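Local coordinates for protein single-stranded DNA specific exonuclease RecJ (Thermus thermophilus, PDB 2ZXO) that degrades single-stranded DNA exonucleolytically in the 5' to 3' direction with the help of divalent metal ions, with no detectable activity on single-stranded RNA, at residues V489-Q494 / V525-P530. Sequence-based numbering, arbitrary orientation.
Sequences VLAWKQ and VDLRKP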
loop_
_atom_site.group_PDB
_atom_site.type_symbol
_atom_site.label_atom_id
_atom_site.label_comp_id
_atom_site.label_asym_id
_atom_site.label_seq_id
_atom_site.Cartn_x
_atom_site.Cartn_y
_atom_site.Cartn_z
ATOM N N VAL A 489 -8.873 -0.109 -21.950
ATOM C CA VAL A 489 -8.875 0.372 -20.583
ATOM C C VAL A 489 -10.317 0.367 -20.038
ATOM O O VAL A 489 -11.256 0.725 -20.747
ATOM C CB VAL A 489 -8.213 1.795 -20.552
ATOM C CG1 VAL A 489 -8.491 2.496 -21.842
ATOM C CG2 VAL A 489 -8.716 2.615 -19.387
ATOM N N LEU A 490 -10.493 -0.069 -18.794
ATOM C CA LEU A 490 -11.819 -0.115 -18.181
ATOM C C LEU A 490 -11.848 0.915 -17.078
ATOM O O LEU A 490 -10.849 1.113 -16.399
ATOM C CB LEU A 490 -12.104 -1.509 -17.626
ATOM C CG LEU A 490 -12.502 -2.502 -18.731
ATOM C CD1 LEU A 490 -11.516 -3.667 -18.799
ATOM C CD2 LEU A 490 -13.913 -3.005 -18.467
ATOM N N ALA A 491 -12.985 1.571 -16.884
ATOM C CA ALA A 491 -13.024 2.620 -15.876
ATOM C C ALA A 491 -14.399 3.104 -15.459
ATOM O O ALA A 491 -15.404 2.866 -16.120
ATOM C CB ALA A 491 -12.210 3.822 -16.380
ATOM N N TRP A 492 -14.412 3.821 -14.356
ATOM C CA TRP A 492 -15.626 4.406 -13.843
ATOM C C TRP A 492 -15.533 5.909 -14.037
ATOM O O TRP A 492 -15.061 6.611 -13.157
ATOM C CB TRP A 492 -15.770 4.053 -12.371
ATOM C CG TRP A 492 -15.949 2.594 -12.228
ATOM C CD1 TRP A 492 -14.994 1.623 -12.385
ATOM C CD2 TRP A 492 -17.189 1.905 -12.013
ATOM N NE1 TRP A 492 -15.567 0.371 -12.283
ATOM C CE2 TRP A 492 -16.912 0.518 -12.053
ATOM C CE3 TRP A 492 -18.509 2.328 -11.793
ATOM C CZ2 TRP A 492 -17.907 -0.444 -11.878
ATOM C CZ3 TRP A 492 -19.489 1.374 -11.620
ATOM C CH2 TRP A 492 -19.181 -0.000 -11.664
ATOM N N LYS A 493 -15.968 6.398 -15.196
ATOM C CA LYS A 493 -15.892 7.827 -15.469
ATOM C C LYS A 493 -16.368 8.594 -14.269
ATOM O O LYS A 493 -17.521 8.520 -13.869
ATOM C CB LYS A 493 -16.721 8.224 -16.695
ATOM C CG LYS A 493 -16.585 9.703 -17.082
ATOM C CD LYS A 493 -15.156 10.101 -17.448
ATOM C CE LYS A 493 -15.037 11.596 -17.769
ATOM N NZ LYS A 493 -15.210 12.528 -16.589
ATOM N N GLN A 494 -15.443 9.327 -13.686
ATOM C CA GLN A 494 -15.731 10.112 -12.510
ATOM C C GLN A 494 -16.564 11.354 -12.881
ATOM O O GLN A 494 -16.041 12.361 -13.373
ATOM C CB GLN A 494 -14.395 10.470 -11.819
ATOM C CG GLN A 494 -13.139 10.023 -12.659
ATOM C CD GLN A 494 -11.960 9.455 -11.820
ATOM O OE1 GLN A 494 -11.560 8.292 -11.993
ATOM N NE2 GLN A 494 -11.405 10.280 -10.923
ATOM N N VAL A 525 -7.446 3.599 -12.466
ATOM C CA VAL A 525 -7.735 3.875 -11.056
ATOM C C VAL A 525 -8.061 5.360 -11.009
ATOM O O VAL A 525 -8.728 5.841 -10.083
ATOM C CB VAL A 525 -6.554 3.575 -10.073
ATOM C CG1 VAL A 525 -5.997 2.224 -10.347
ATOM C CG2 VAL A 525 -5.496 4.634 -10.164
ATOM N N ASP A 526 -7.557 6.087 -12.002
ATOM C CA ASP A 526 -7.854 7.509 -12.122
ATOM C C ASP A 526 -7.827 7.903 -13.588
ATOM O O ASP A 526 -7.134 7.277 -14.391
ATOM C CB ASP A 526 -6.908 8.392 -11.325
ATOM C CG ASP A 526 -7.481 9.781 -11.136
ATOM O OD1 ASP A 526 -8.527 10.051 -11.749
ATOM O OD2 ASP A 526 -6.916 10.604 -10.388
ATOM N N LEU A 527 -8.584 8.940 -13.931
ATOM C CA LEU A 527 -8.716 9.374 -15.310
ATOM C C LEU A 527 -9.026 10.875 -15.363
ATOM O O LEU A 527 -9.751 11.396 -14.506
ATOM C CB LEU A 527 -9.832 8.549 -15.918
ATOM C CG LEU A 527 -10.242 8.646 -17.362
ATOM C CD1 LEU A 527 -11.305 7.600 -17.563
ATOM C CD2 LEU A 527 -10.776 10.026 -17.703
ATOM N N ARG A 528 -8.498 11.562 -16.383
ATOM C CA ARG A 528 -8.665 13.008 -16.473
ATOM C C ARG A 528 -8.151 13.639 -17.758
ATOM O O ARG A 528 -7.397 13.023 -18.527
ATOM C CB ARG A 528 -7.880 13.661 -15.340
ATOM C CG ARG A 528 -6.366 13.689 -15.649
ATOM C CD ARG A 528 -5.513 14.050 -14.454
ATOM N NE ARG A 528 -4.138 14.356 -14.841
ATOM C CZ ARG A 528 -3.204 14.812 -14.002
ATOM N NH1 ARG A 528 -3.498 15.007 -12.725
ATOM N NH2 ARG A 528 -1.981 15.091 -14.435
ATOM N N LYS A 529 -8.543 14.900 -17.944
ATOM C CA LYS A 529 -8.110 15.726 -19.070
ATOM C C LYS A 529 -6.652 15.992 -18.735
ATOM O O LYS A 529 -6.308 16.209 -17.580
ATOM C CB LYS A 529 -8.899 17.047 -19.102
ATOM C CG LYS A 529 -8.347 18.154 -20.036
ATOM C CD LYS A 529 -9.357 19.298 -20.195
ATOM C CE LYS A 529 -8.981 20.286 -21.313
ATOM N NZ LYS A 529 -7.969 21.315 -20.905
ATOM N N PRO A 530 -5.777 15.979 -19.737
ATOM C CA PRO A 530 -4.361 16.215 -19.465
ATOM C C PRO A 530 -4.087 17.406 -18.576
ATOM O O PRO A 530 -4.727 18.452 -18.678
ATOM C CB PRO A 530 -3.768 16.374 -20.853
ATOM C CG PRO A 530 -4.622 15.460 -21.675
ATOM C CD PRO A 530 -6.013 15.791 -21.175
#
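In the OB domain of RecJ, strands 487-492 and 517-528 run parallel as sheet neighbours, and near the end of the second V525 and D526 form a classic beta bulge against its other neighbour, strand 503-514, where the chain turns a corner. L490 still bonds through its backbone to V522 and A524; the touching parts, 491-494 and 525-527, run 61° apart, and side chains take over the contact. L527 carries the apolar part. Its CG lies anti to the backbone N (chi1 -177°), an extended shape that carries the isobutyl end across to the other strand, where CD1 meets the methyl CB of A491 at 4.1 Å. The second branch, CD2, lies 4.4 Å from CD of K493, in the aliphatic middle of that lysine. L499 of a loop touches both L527 and K493, and V503 of strand 503-514 also packs on L527, which is buried.

In the polar part the exposed Q494 bends at chi2 (-141°) and brings its amide alongside the carboxylate of D526. The two side chains cross at about a right angle, yet their flat ends are nearly coplanar, 8° apart. D526 itself is buried, and its OD2 accepts a hydrogen bond from the indole NE1 of W7, in the N-terminal strand 5-9, which fixes the carboxylate from outside this pair. Two residues further on, R528 sends its side chain away from 489-494 to form a salt bridge with E504 and a cation-pi contact with W7. On the K493 side, NZ makes a weak hydrogen bond to the backbone O of Q494. NE2 of Q494 comes to 3.0 Å from OD1 of D526, while its OE1 stands 3.6 Å from the backbone N of L527.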